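Local coordinates for protein STING-associated CdnE c-di-GMP synthase (Flavobacteriaceae, PDB 6WT8) that probably synthesises cyclic di-GMP from GTP as the nucleotide second messenger that a bacterial STING receptor senses in CBASS anti-phage defence, at residues Ser48-Ile51 / Lys52-Lys56; Val244-Ile247 / Ile248-Arg251; Leu253-Met256 / Ile257-Leu260; Ser275-Ser278 / Phe279-Asn282; Leu301-Ile304 / Leu305-Leu309. All coordinates share one frame; numbering follows the deposited sequence.

Interaction 1 of 5, residues Ser48-Ile51 / Lys52-Lys56; sequences SIYI and KESMK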
loop_
_atom_site.group_PDB
_atom_site.type_symbol
_atom_site.label_atom_id
_atom_site.label_comp_id
_atom_site.label_asym_id
_atom_site.label_seq_id
_atom_site.Cartn_x
_atom_site.Cartn_y
_atom_site.Cartn_z
ATOM N N SER A 48 6.801 -9.675 23.688
ATOM C CA SER A 48 5.476 -9.073 23.489
ATOM C C SER A 48 5.585 -7.592 23.142
ATOM O O SER A 48 4.854 -7.090 22.277
ATOM C CB SER A 48 4.628 -9.236 24.736
ATOM O OG SER A 48 3.487 -8.409 24.576
ATOM N N ILE A 49 6.450 -6.850 23.841
ATOM C CA ILE A 49 6.597 -5.430 23.503
ATOM C C ILE A 49 7.087 -5.247 22.072
ATOM O O ILE A 49 6.629 -4.355 21.334
ATOM C CB ILE A 49 7.534 -4.755 24.521
ATOM C CG1 ILE A 49 6.871 -4.790 25.885
ATOM C CG2 ILE A 49 7.829 -3.339 24.127
ATOM C CD1 ILE A 49 7.889 -4.437 26.987
ATOM N N TYR A 50 8.040 -6.077 21.655
ATOM C CA TYR A 50 8.488 -6.019 20.267
ATOM C C TYR A 50 7.325 -6.246 19.308
ATOM O O TYR A 50 7.201 -5.545 18.295
ATOM C CB TYR A 50 9.568 -7.068 20.034
ATOM C CG TYR A 50 9.990 -7.211 18.581
ATOM C CD1 TYR A 50 10.544 -6.141 17.886
ATOM C CD2 TYR A 50 9.814 -8.417 17.924
ATOM C CE1 TYR A 50 10.949 -6.260 16.490
ATOM C CE2 TYR A 50 10.218 -8.552 16.552
ATOM C CZ TYR A 50 10.765 -7.483 15.873
ATOM O OH TYR A 50 11.192 -7.559 14.538
ATOM N N ILE A 51 6.548 -7.290 19.563
ATOM C CA ILE A 51 5.385 -7.564 18.697
ATOM C C ILE A 51 4.429 -6.368 18.672
ATOM O O ILE A 51 3.980 -5.921 17.590
ATOM C CB ILE A 51 4.667 -8.830 19.179
ATOM C CG1 ILE A 51 5.567 -10.052 19.009
ATOM C CG2 ILE A 51 3.318 -8.998 18.453
ATOM C CD1 ILE A 51 5.081 -11.263 19.801
ATOM N N LYS A 52 4.134 -5.811 19.853
ATOM C CA LYS A 52 3.182 -4.686 19.923
ATOM C C LYS A 52 3.670 -3.504 19.112
ATOM O O LYS A 52 2.895 -2.870 18.370
ATOM C CB LYS A 52 2.981 -4.234 21.383
ATOM C CG LYS A 52 2.088 -5.136 22.126
ATOM C CD LYS A 52 1.738 -4.527 23.517
ATOM C CE LYS A 52 2.961 -4.362 24.395
ATOM N NZ LYS A 52 2.573 -3.996 25.860
ATOM N N GLU A 53 4.938 -3.130 19.298
ATOM C CA GLU A 53 5.428 -1.923 18.653
ATOM C C GLU A 53 5.621 -2.154 17.165
ATOM O O GLU A 53 5.449 -1.219 16.370
ATOM C CB GLU A 53 6.699 -1.468 19.378
ATOM C CG GLU A 53 6.259 -1.064 20.821
ATOM C CD GLU A 53 7.300 -0.327 21.632
ATOM O OE1 GLU A 53 8.407 -0.095 21.103
ATOM O OE2 GLU A 53 6.997 -0.001 22.830
ATOM N N SER A 54 5.897 -3.406 16.779
ATOM C CA SER A 54 5.967 -3.746 15.361
ATOM C C SER A 54 4.586 -3.707 14.702
ATOM O O SER A 54 4.477 -3.375 13.518
ATOM C CB SER A 54 6.557 -5.134 15.172
ATOM O OG SER A 54 7.940 -5.147 15.478
HETATM N N MSE A 55 3.537 -4.052 15.430
HETATM C CA MSE A 55 2.173 -4.033 14.927
HETATM C C MSE A 55 1.639 -2.610 14.851
HETATM O O MSE A 55 0.865 -2.309 13.947
HETATM C CB MSE A 55 1.244 -4.890 15.802
HETATM C CG MSE A 55 1.465 -6.351 15.511
HETATM SE SE MSE A 55 0.157 -7.363 16.574
HETATM C CE MSE A 55 0.647 -8.982 15.877
ATOM N N LYS A 56 1.984 -1.741 15.799
ATOM C CA LYS A 56 1.307 -0.439 15.861
ATOM C C LYS A 56 1.810 0.571 14.833
ATOM O O LYS A 56 1.068 1.514 14.499
ATOM C CB LYS A 56 1.444 0.150 17.263
ATOM C CG LYS A 56 0.590 -0.603 18.243
ATOM C CD LYS A 56 0.880 -0.119 19.667
ATOM C CE LYS A 56 0.123 -1.001 20.613
ATOM N NZ LYS A 56 0.464 -0.717 22.055
#

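Interaction 2 of 5, residues Val244-Ile247 / Ile248-Arg251; sequences VKDI and ISNR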
loop_
_atom_site.group_PDB
_atom_site.type_symbol
_atom_site.label_atom_id
_atom_site.label_comp_id
_atom_site.label_asym_id
_atom_site.label_seq_id
_atom_site.Cartn_x
_atom_site.Cartn_y
_atom_site.Cartn_z
ATOM N N VAL A 244 -10.826 -1.173 3.787
ATOM C CA VAL A 244 -12.105 -1.842 4.033
ATOM C C VAL A 244 -11.910 -3.155 4.766
ATOM O O VAL A 244 -12.615 -3.452 5.740
ATOM C CB VAL A 244 -12.823 -2.065 2.693
ATOM C CG1 VAL A 244 -13.877 -3.094 2.867
ATOM C CG2 VAL A 244 -13.355 -0.794 2.251
ATOM N N LYS A 245 -10.945 -3.990 4.326
ATOM C CA LYS A 245 -10.806 -5.249 5.004
ATOM C C LYS A 245 -10.244 -5.088 6.420
ATOM O O LYS A 245 -10.565 -5.897 7.295
ATOM C CB LYS A 245 -9.968 -6.209 4.141
ATOM C CG LYS A 245 -10.098 -7.601 4.722
ATOM C CD LYS A 245 -9.377 -8.686 3.982
ATOM C CE LYS A 245 -10.208 -9.478 3.038
ATOM N NZ LYS A 245 -9.835 -10.942 3.351
ATOM N N ASP A 246 -9.497 -3.996 6.688
ATOM C CA ASP A 246 -9.074 -3.777 8.065
ATOM C C ASP A 246 -10.299 -3.569 8.947
ATOM O O ASP A 246 -10.371 -4.115 10.057
ATOM C CB ASP A 246 -8.132 -2.573 8.159
ATOM C CG ASP A 246 -7.575 -2.416 9.584
ATOM O OD1 ASP A 246 -6.800 -3.286 10.021
ATOM O OD2 ASP A 246 -7.947 -1.487 10.311
ATOM N N ILE A 247 -11.295 -2.835 8.423
ATOM C CA ILE A 247 -12.524 -2.639 9.210
ATOM C C ILE A 247 -13.243 -3.974 9.422
ATOM O O ILE A 247 -13.658 -4.326 10.548
ATOM C CB ILE A 247 -13.409 -1.611 8.498
ATOM C CG1 ILE A 247 -12.748 -0.238 8.544
ATOM C CG2 ILE A 247 -14.874 -1.595 9.048
ATOM C CD1 ILE A 247 -13.343 0.770 7.541
ATOM N N ILE A 248 -13.419 -4.744 8.337
ATOM C CA ILE A 248 -14.068 -6.049 8.457
ATOM C C ILE A 248 -13.332 -6.953 9.440
ATOM O O ILE A 248 -13.965 -7.699 10.198
ATOM C CB ILE A 248 -14.210 -6.717 7.079
ATOM C CG1 ILE A 248 -15.035 -5.844 6.161
ATOM C CG2 ILE A 248 -14.788 -8.135 7.194
ATOM C CD1 ILE A 248 -15.058 -6.363 4.679
ATOM N N SER A 249 -11.978 -6.883 9.469
ATOM C CA SER A 249 -11.165 -7.704 10.349
ATOM C C SER A 249 -11.177 -7.267 11.810
ATOM O O SER A 249 -10.390 -7.819 12.580
ATOM C CB SER A 249 -9.719 -7.664 9.852
ATOM O OG SER A 249 -9.068 -6.463 10.242
ATOM N N ASN A 250 -12.040 -6.327 12.209
ATOM C CA ASN A 250 -12.013 -5.759 13.575
ATOM C C ASN A 250 -10.649 -5.141 13.875
ATOM O O ASN A 250 -10.082 -5.259 14.973
ATOM C CB ASN A 250 -12.372 -6.812 14.664
ATOM C CG ASN A 250 -13.728 -7.382 14.505
ATOM O OD1 ASN A 250 -14.631 -6.803 13.910
ATOM N ND2 ASN A 250 -13.912 -8.546 15.153
ATOM N N ARG A 251 -10.118 -4.433 12.870
ATOM C CA ARG A 251 -8.911 -3.604 13.015
ATOM C C ARG A 251 -7.704 -4.446 13.392
ATOM O O ARG A 251 -6.880 -4.035 14.230
ATOM C CB ARG A 251 -9.140 -2.438 13.995
ATOM C CG ARG A 251 -10.244 -1.509 13.474
ATOM C CD ARG A 251 -10.516 -0.281 14.330
ATOM N NE ARG A 251 -11.183 -0.584 15.611
ATOM C CZ ARG A 251 -11.645 0.344 16.449
ATOM N NH1 ARG A 251 -11.487 1.647 16.171
ATOM N NH2 ARG A 251 -12.227 -0.029 17.559
HETATM O O HOH W 1 -5.059 -3.243 12.240
#

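Interaction 3 of 5, residues Leu253-Met256 / Ile257-Leu260; sequences LKNM and IRFL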
loop_
_atom_site.group_PDB
_atom_site.type_symbol
_atom_site.label_atom_id
_atom_site.label_comp_id
_atom_site.label_asym_id
_atom_site.label_seq_id
_atom_site.Cartn_x
_atom_site.Cartn_y
_atom_site.Cartn_z
ATOM N N LEU A 253 -6.078 -6.420 10.466
ATOM C CA LEU A 253 -5.309 -6.694 9.240
ATOM C C LEU A 253 -4.075 -5.812 9.171
ATOM O O LEU A 253 -2.974 -6.302 8.871
ATOM C CB LEU A 253 -6.192 -6.447 8.002
ATOM C CG LEU A 253 -5.431 -6.436 6.674
ATOM C CD1 LEU A 253 -4.869 -7.828 6.429
ATOM C CD2 LEU A 253 -6.395 -6.032 5.549
ATOM N N LYS A 254 -4.232 -4.521 9.398
ATOM C CA LYS A 254 -3.063 -3.625 9.293
ATOM C C LYS A 254 -1.997 -3.958 10.328
ATOM O O LYS A 254 -0.783 -3.830 10.034
ATOM C CB LYS A 254 -3.468 -2.165 9.446
ATOM C CG LYS A 254 -4.283 -1.708 8.226
ATOM C CD LYS A 254 -4.715 -0.224 8.468
ATOM C CE LYS A 254 -5.666 0.270 7.418
ATOM N NZ LYS A 254 -5.903 1.746 7.540
ATOM N N ASN A 255 -2.400 -4.391 11.524
ATOM C CA ASN A 255 -1.405 -4.793 12.512
ATOM C C ASN A 255 -0.577 -5.966 11.995
ATOM O O ASN A 255 0.658 -5.986 12.156
ATOM C CB ASN A 255 -2.101 -5.170 13.828
ATOM C CG ASN A 255 -2.774 -3.980 14.480
ATOM O OD1 ASN A 255 -2.305 -2.834 14.367
ATOM N ND2 ASN A 255 -3.829 -4.254 15.250
HETATM N N MSE A 256 -1.219 -6.913 11.285
HETATM C CA MSE A 256 -0.465 -8.061 10.716
HETATM C C MSE A 256 0.473 -7.578 9.614
HETATM O O MSE A 256 1.638 -8.044 9.525
HETATM C CB MSE A 256 -1.380 -9.165 10.156
HETATM C CG MSE A 256 -2.074 -9.830 11.310
HETATM SE SE MSE A 256 -3.018 -11.514 10.721
HETATM C CE MSE A 256 -3.927 -10.805 9.071
ATOM N N ILE A 257 0.009 -6.644 8.777
ATOM C CA ILE A 257 0.867 -6.171 7.683
ATOM C C ILE A 257 2.115 -5.497 8.250
ATOM O O ILE A 257 3.260 -5.748 7.801
ATOM C CB ILE A 257 0.064 -5.209 6.807
ATOM C CG1 ILE A 257 -0.920 -6.046 5.971
ATOM C CG2 ILE A 257 1.021 -4.402 5.841
ATOM C CD1 ILE A 257 -1.965 -5.222 5.210
ATOM N N ARG A 258 1.906 -4.561 9.203
ATOM C CA ARG A 258 3.049 -3.823 9.751
ATOM C C ARG A 258 3.992 -4.768 10.480
ATOM O O ARG A 258 5.207 -4.586 10.427
ATOM C CB ARG A 258 2.537 -2.700 10.670
ATOM C CG ARG A 258 1.812 -1.616 9.843
ATOM C CD ARG A 258 1.498 -0.360 10.680
ATOM N NE ARG A 258 0.528 -0.732 11.689
ATOM C CZ ARG A 258 -0.759 -0.367 11.751
ATOM N NH1 ARG A 258 -1.405 0.494 10.936
ATOM N NH2 ARG A 258 -1.465 -0.871 12.725
ATOM N N PHE A 259 3.440 -5.748 11.212
ATOM C CA PHE A 259 4.290 -6.732 11.888
ATOM C C PHE A 259 5.167 -7.459 10.897
ATOM O O PHE A 259 6.379 -7.529 11.084
ATOM C CB PHE A 259 3.394 -7.720 12.640
ATOM C CG PHE A 259 4.123 -8.824 13.342
ATOM C CD1 PHE A 259 4.944 -8.561 14.391
ATOM C CD2 PHE A 259 3.879 -10.109 13.011
ATOM C CE1 PHE A 259 5.629 -9.606 15.067
ATOM C CE2 PHE A 259 4.538 -11.146 13.675
ATOM C CZ PHE A 259 5.384 -10.885 14.729
ATOM N N LEU A 260 4.580 -8.002 9.816
ATOM C CA LEU A 260 5.430 -8.770 8.885
ATOM C C LEU A 260 6.470 -7.872 8.213
ATOM O O LEU A 260 7.602 -8.297 7.950
ATOM C CB LEU A 260 4.578 -9.468 7.809
ATOM C CG LEU A 260 3.870 -10.772 8.088
ATOM C CD1 LEU A 260 3.491 -11.366 6.682
ATOM C CD2 LEU A 260 4.761 -11.754 8.864
#

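Interaction 4 of 5, residues Ser275-Ser278 / Phe279-Asn282; sequences SIRS and FHIN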
loop_
_atom_site.group_PDB
_atom_site.type_symbol
_atom_site.label_atom_id
_atom_site.label_comp_id
_atom_site.label_asym_id
_atom_site.label_seq_id
_atom_site.Cartn_x
_atom_site.Cartn_y
_atom_site.Cartn_z
ATOM N N SER A 275 12.795 -10.156 -3.258
ATOM C CA SER A 275 11.706 -10.705 -4.048
ATOM C C SER A 275 10.338 -10.487 -3.417
ATOM O O SER A 275 9.322 -10.480 -4.148
ATOM C CB SER A 275 11.899 -12.197 -4.266
ATOM O OG SER A 275 11.868 -12.923 -3.078
ATOM N N ILE A 276 10.265 -10.344 -2.086
ATOM C CA ILE A 276 9.009 -10.089 -1.392
ATOM C C ILE A 276 9.052 -8.647 -0.939
ATOM O O ILE A 276 9.950 -8.265 -0.172
ATOM C CB ILE A 276 8.834 -11.022 -0.187
ATOM C CG1 ILE A 276 8.527 -12.461 -0.664
ATOM C CG2 ILE A 276 7.711 -10.553 0.806
ATOM C CD1 ILE A 276 7.169 -12.682 -1.323
ATOM N N ARG A 277 8.110 -7.850 -1.421
ATOM C CA ARG A 277 8.020 -6.437 -1.125
ATOM C C ARG A 277 6.710 -6.141 -0.400
ATOM O O ARG A 277 5.915 -7.023 -0.114
ATOM C CB ARG A 277 8.095 -5.592 -2.400
ATOM C CG ARG A 277 9.288 -5.914 -3.316
ATOM C CD ARG A 277 10.577 -5.309 -2.830
ATOM N NE ARG A 277 11.582 -5.483 -3.883
ATOM C CZ ARG A 277 12.008 -4.529 -4.708
ATOM N NH1 ARG A 277 11.541 -3.284 -4.595
ATOM N NH2 ARG A 277 12.912 -4.826 -5.638
ATOM N N SER A 278 6.504 -4.863 -0.109
ATOM C CA SER A 278 5.270 -4.451 0.560
ATOM C C SER A 278 4.023 -4.983 -0.149
ATOM O O SER A 278 3.113 -5.518 0.514
ATOM C CB SER A 278 5.264 -2.928 0.641
ATOM O OG SER A 278 4.086 -2.475 1.255
ATOM N N PHE A 279 3.997 -4.893 -1.484
ATOM C CA PHE A 279 2.880 -5.375 -2.302
ATOM C C PHE A 279 2.553 -6.832 -1.966
ATOM O O PHE A 279 1.368 -7.203 -1.845
ATOM C CB PHE A 279 3.357 -5.152 -3.772
ATOM C CG PHE A 279 2.533 -5.770 -4.857
ATOM C CD1 PHE A 279 1.605 -4.951 -5.547
ATOM C CD2 PHE A 279 2.688 -7.078 -5.233
ATOM C CE1 PHE A 279 0.824 -5.462 -6.583
ATOM C CE2 PHE A 279 1.955 -7.599 -6.295
ATOM C CZ PHE A 279 1.006 -6.798 -6.956
ATOM N N HIS A 280 3.592 -7.664 -1.831
ATOM C CA HIS A 280 3.363 -9.084 -1.582
ATOM C C HIS A 280 2.926 -9.314 -0.164
ATOM O O HIS A 280 2.081 -10.193 0.080
ATOM C CB HIS A 280 4.631 -9.901 -1.860
ATOM C CG HIS A 280 5.186 -9.644 -3.206
ATOM N ND1 HIS A 280 6.130 -8.661 -3.429
ATOM C CD2 HIS A 280 4.912 -10.197 -4.428
ATOM C CE1 HIS A 280 6.432 -8.644 -4.723
ATOM N NE2 HIS A 280 5.737 -9.591 -5.340
ATOM N N ILE A 281 3.502 -8.583 0.804
ATOM C CA ILE A 281 3.070 -8.730 2.197
ATOM C C ILE A 281 1.614 -8.323 2.337
ATOM O O ILE A 281 0.816 -9.020 2.997
ATOM C CB ILE A 281 3.977 -7.885 3.124
ATOM C CG1 ILE A 281 5.307 -8.604 3.224
ATOM C CG2 ILE A 281 3.352 -7.804 4.535
ATOM C CD1 ILE A 281 6.388 -7.812 3.967
ATOM N N ASN A 282 1.234 -7.224 1.677
ATOM C CA ASN A 282 -0.169 -6.797 1.719
ATOM C C ASN A 282 -1.057 -7.923 1.223
ATOM O O ASN A 282 -2.090 -8.225 1.821
ATOM C CB ASN A 282 -0.404 -5.583 0.822
ATOM C CG ASN A 282 0.231 -4.299 1.324
ATOM O OD1 ASN A 282 0.590 -4.175 2.486
ATOM N ND2 ASN A 282 0.381 -3.317 0.401
HETATM O O HOH W 2 1.541 -1.617 2.792
HETATM O O HOH W 3 2.462 -1.304 -0.648
#

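Interaction 5 of 5, residues Leu301-Ile304 / Leu305-Leu309; sequences LVSI and LYQEL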
loop_
_atom_site.group_PDB
_atom_site.type_symbol
_atom_site.label_atom_id
_atom_site.label_comp_id
_atom_site.label_asym_id
_atom_site.label_seq_id
_atom_site.Cartn_x
_atom_site.Cartn_y
_atom_site.Cartn_z
ATOM N N LEU A 301 -2.211 -13.644 16.749
ATOM C CA LEU A 301 -2.026 -13.380 15.329
ATOM C C LEU A 301 -0.685 -13.857 14.828
ATOM O O LEU A 301 -0.536 -14.090 13.608
ATOM C CB LEU A 301 -2.153 -11.884 15.014
ATOM C CG LEU A 301 -3.509 -11.292 15.364
ATOM C CD1 LEU A 301 -3.499 -9.770 15.130
ATOM C CD2 LEU A 301 -4.646 -11.940 14.572
ATOM N N VAL A 302 0.329 -13.957 15.710
ATOM C CA VAL A 302 1.639 -14.409 15.240
ATOM C C VAL A 302 1.525 -15.836 14.754
ATOM O O VAL A 302 2.096 -16.193 13.725
ATOM C CB VAL A 302 2.694 -14.281 16.346
ATOM C CG1 VAL A 302 4.094 -14.696 15.823
ATOM C CG2 VAL A 302 2.722 -12.846 16.852
ATOM N N SER A 303 0.780 -16.671 15.498
ATOM C CA SER A 303 0.519 -18.043 15.077
ATOM C C SER A 303 -0.286 -18.109 13.765
ATOM O O SER A 303 0.002 -18.945 12.911
ATOM C CB SER A 303 -0.238 -18.738 16.182
ATOM O OG SER A 303 -0.565 -20.079 15.822
ATOM N N ILE A 304 -1.292 -17.246 13.596
ATOM C CA ILE A 304 -2.050 -17.222 12.327
ATOM C C ILE A 304 -1.120 -16.970 11.151
ATOM O O ILE A 304 -1.187 -17.628 10.107
ATOM C CB ILE A 304 -3.140 -16.138 12.387
ATOM C CG1 ILE A 304 -4.237 -16.552 13.314
ATOM C CG2 ILE A 304 -3.717 -15.788 10.962
ATOM C CD1 ILE A 304 -5.035 -17.762 12.905
ATOM N N LEU A 305 -0.251 -15.978 11.297
ATOM C CA LEU A 305 0.704 -15.656 10.238
ATOM C C LEU A 305 1.667 -16.811 9.977
ATOM O O LEU A 305 1.955 -17.134 8.809
ATOM C CB LEU A 305 1.451 -14.392 10.600
ATOM C CG LEU A 305 0.600 -13.119 10.495
ATOM C CD1 LEU A 305 1.403 -11.950 11.110
ATOM C CD2 LEU A 305 0.334 -12.800 9.003
ATOM N N TYR A 306 2.182 -17.442 11.041
ATOM C CA TYR A 306 3.058 -18.591 10.848
ATOM C C TYR A 306 2.346 -19.695 10.097
ATOM O O TYR A 306 2.920 -20.283 9.169
ATOM C CB TYR A 306 3.574 -19.101 12.188
ATOM C CG TYR A 306 4.407 -20.339 12.059
ATOM C CD1 TYR A 306 5.696 -20.288 11.618
ATOM C CD2 TYR A 306 3.920 -21.573 12.467
ATOM C CE1 TYR A 306 6.481 -21.399 11.479
ATOM C CE2 TYR A 306 4.708 -22.715 12.320
ATOM C CZ TYR A 306 5.994 -22.606 11.832
ATOM O OH TYR A 306 6.798 -23.706 11.714
ATOM N N GLN A 307 1.094 -19.981 10.472
ATOM C CA GLN A 307 0.338 -20.999 9.759
ATOM C C GLN A 307 0.158 -20.619 8.285
ATOM O O GLN A 307 0.300 -21.456 7.403
ATOM C CB GLN A 307 -1.010 -21.227 10.450
ATOM C CG GLN A 307 -0.922 -21.808 11.829
ATOM C CD GLN A 307 -2.307 -21.693 12.538
ATOM O OE1 GLN A 307 -3.324 -22.108 11.985
ATOM N NE2 GLN A 307 -2.341 -21.072 13.715
ATOM N N GLU A 308 -0.143 -19.366 7.997
ATOM C CA GLU A 308 -0.342 -18.991 6.610
ATOM C C GLU A 308 0.941 -19.130 5.803
ATOM O O GLU A 308 0.921 -19.658 4.672
ATOM C CB GLU A 308 -0.837 -17.553 6.550
ATOM C CG GLU A 308 -0.998 -17.026 5.133
ATOM C CD GLU A 308 -2.115 -17.736 4.350
ATOM O OE1 GLU A 308 -2.938 -18.443 4.953
ATOM O OE2 GLU A 308 -2.152 -17.537 3.120
ATOM N N LEU A 309 2.077 -18.639 6.333
ATOM C CA LEU A 309 3.322 -18.810 5.567
ATOM C C LEU A 309 3.676 -20.271 5.392
ATOM O O LEU A 309 4.105 -20.658 4.299
ATOM C CB LEU A 309 4.472 -18.076 6.235
ATOM C CG LEU A 309 4.264 -16.564 6.400
ATOM C CD1 LEU A 309 5.564 -15.936 6.866
ATOM C CD2 LEU A 309 3.831 -15.876 5.159
#

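Interaction 1 of 5, residues Ser48-Ile51 / Lys52-Lys56
Ser48-Ile51 and Lys52-Lys56 form one unbroken helical run in which the amides of Lys52, Glu53, Ser54 and Met55 bond back to the carbonyls of Ser48, Ile49, Tyr50 and Ile51. Ser54 adds a second grip on one of these carbonyls. Its OG, turned beside its own backbone N (chi1 -71°), donates to Tyr50 O at 2.9 Å, and the hydroxyl and the Ser54 amide reach that oxygen from opposite faces of its carbonyl plane. The same OG lies over one face of the Tyr50 ring, toward the rim, 3.4 Å from CE1. A serine hydroxyl returning to the carbonyl one turn earlier is a familiar intrahelical motif, and here it sits on the buried side of helix 46-56, facing helices 5-16 and 253-266. With an alanine in place of Ser54, Tyr50 O would probably keep the backbone bond alone, and the ring face would lose its polar neighbour. Ile51 and selenomethionine Met55 run side by side, Ile51 CG2 against Met55 CE at 3.7 Å. On the more open flank, Ile49 CG2 lies 3.7 Å from Glu53 OE2, alongside an extended chain whose carboxylate forms a salt bridge with Arg13. Ser48 OG bonds to Tyr298 OH.

Interaction 2 of 5, residues Val244-Ile247 / Ile248-Arg251
Arg251 N bonds to Asp246 O at 2.8 Å and Asn250 N to Ile247 O at 3.1 Å, the 6→1 and 5→2 bonds of a Schellman motif that ends helix 235-248. Asn250, with positive phi (58°), is its C-prime residue. Its backbone N-H comes from above the carbonyl plane of Ile247, not along a lone pair. Asp246 O takes a second bond from Ser249 OG at 2.7 Å. That hydroxyl sits between its own backbone N and carbonyl carbon (chi1 79°), which swings it back to the helix end, and it approaches from the face opposite to the Arg251 amide. Ser249 OG also receives the amides of Arg252 and Leu253, tying this helix to the next. The Asp246 carboxylate, anti to its backbone N, lies against the start of the Arg251 side chain, Asp246 OD2 3.6 Å from Arg251 CA. The guanidinium leads away, Arg251 NE 6.3 Å from Asp246 OD2, so the opposite charges are near but not in contact; it makes a cation-pi contact with Tyr27. Val244 and Ile248 lie side by side, Val244 CG1 3.9 Å from Ile248 CD1. Asp246 OD1 accepts from Lys254 N and, at 2.8 Å, from a water that also donates weakly to Arg251 O.

Interaction 3 of 5, residues Leu253-Met256 / Ile257-Leu260
Ile257 opens the second half of this helical run by bonding through its amide to Leu253 O, while its CD1 crosses the Leu253 side chain 4.0 Å from CG. Arg258 comes next and folds back over the preceding turn. Its amide bonds almost straight to Lys254 O (173°), and a bend at chi3 (-66°) turns the guanidinium so that one face lies over Lys254 CB, 3.7 Å from NH1. Near the plane of the group, at its edge, Asn255 OD1 stands 2.7 Å from NH2, but the N-H points poorly and the bond is weak; amide and guanidinium are turned 59° to each other. The firmer partners of Arg258 lie elsewhere: NE donates to Met55 O and NH1 to Asn96 O, which together would hold the buried group in a set orientation. Phe259 bonds through its amide to Asn255 O at 2.9 Å, and its CB rests on the same oxygen while the ring leads off the helix. Leu260 closes the walk, its amide 3.0 Å from Met256 O. Helix 253-266 thus sits centrally in a helical bundle, with Phe259 reaching to helices 46-56 and 300-314, Met256 meeting Leu305 of helix 300-314, and Ile257 and Leu260 packing on helix 278-287.

Interaction 4 of 5, residues Ser275-Ser278 / Phe279-Asn282
Arg277 N donates to His280 ND1 at 2.9 Å in a nearly straight bond (167°), reaching the ring near its edge but tilted 25° out of its plane. The ring nitrogen must therefore accept, as a side chain returning to the backbone at the N-cap residue of helix 278-287. Backbone bonds begin the helix: Arg277 O receives Ile281 N at 3.0 Å and, weakly, His280 N, while Ser278 O receives Asn282 N. Two waters join the side chains of Ser278 and Asn282, one donating to Asn282 OD1 and the other accepting weakly from ND2, each also bonded to Ser278 OG. Packing covers both faces of the imidazole. With CG beside its backbone N (chi1 -53°), His280 holds its ring back against the incoming loop: Ser275 O lies over one face, 3.5 Å from CE1, and Phe279 CD2 lies over the centre of the opposite face. Ile276 packs against His280 and Ile281, its CD1 on His280 CB at 3.8 Å and its CG2 on Ile281 CG1 at 3.9 Å. The turn is seated between two helices, Ile276 and His280 touching Lys339 of helix 336-360 and Ile281 packing on Leu260 of helix 253-266, while the Phe279 side chain meets Ile331 in a loop.

Interaction 5 of 5, residues Leu301-Ile304 / Leu305-Leu309
Gln307 NE2 donates to Ser303 OG at 2.9 Å, one turn back along the helix. The acceptor lies in the plane of the amide, only 6° out of it, and the N-H points at it fairly well (147°). The same NE2 makes a weak second bond to Ser303 O, 3.3 Å away, which already accepts the backbone N-H of Gln307, so side chain and backbone converge on one residue. Two torsions set this up: the serine hydroxyl is anti to its own N (chi1 178°), while Gln307 CG lies beside its backbone N, bringing that carbon to 3.2 Å from Ser303 O. A valine in place of Ser303 would probably leave Gln307 NE2 with just the weak carbonyl bond and set the exposed amide free to turn. Next to this polar link the regular helix bonds carry on, Leu305 N to Leu301 O, Tyr306 N to Val302 O and Glu308 N to Ile304 O. Leu305 lays its CG against Leu301 O at 3.5 Å before reaching inward. Helix 300-314 turns Leu305 into the interface with helices 253-266 and 278-287, Val302 and Tyr306 touch Ile354 of helix 336-360, and Glu308 is buried near helix 278-287, its OE2 bonded to Tyr318 OH.

Overall arrangement
Interactions 1 to 5 follow one another along the chain, and all belong to the helical part of the enzyme, outside the mixed sheet. Interaction 3, on helix 253-266, is the hub: its centre lies 10 to 12 Å from each of the others, and it touches all four. Arg258 joins it to interaction 1, Asp246 to interaction 2, Ile257 and Leu260 to interaction 4, and Phe259 with Met256 to interaction 5. Interactions 1 and 5, with centres about 15 Å apart, also meet directly, through Ile51 and Val302. Interaction 4 stays about 7 Å from interaction 5 at the nearest atoms. The helices are thus packed round one central member, consistent with the helical lobe of CD-NTase enzymes.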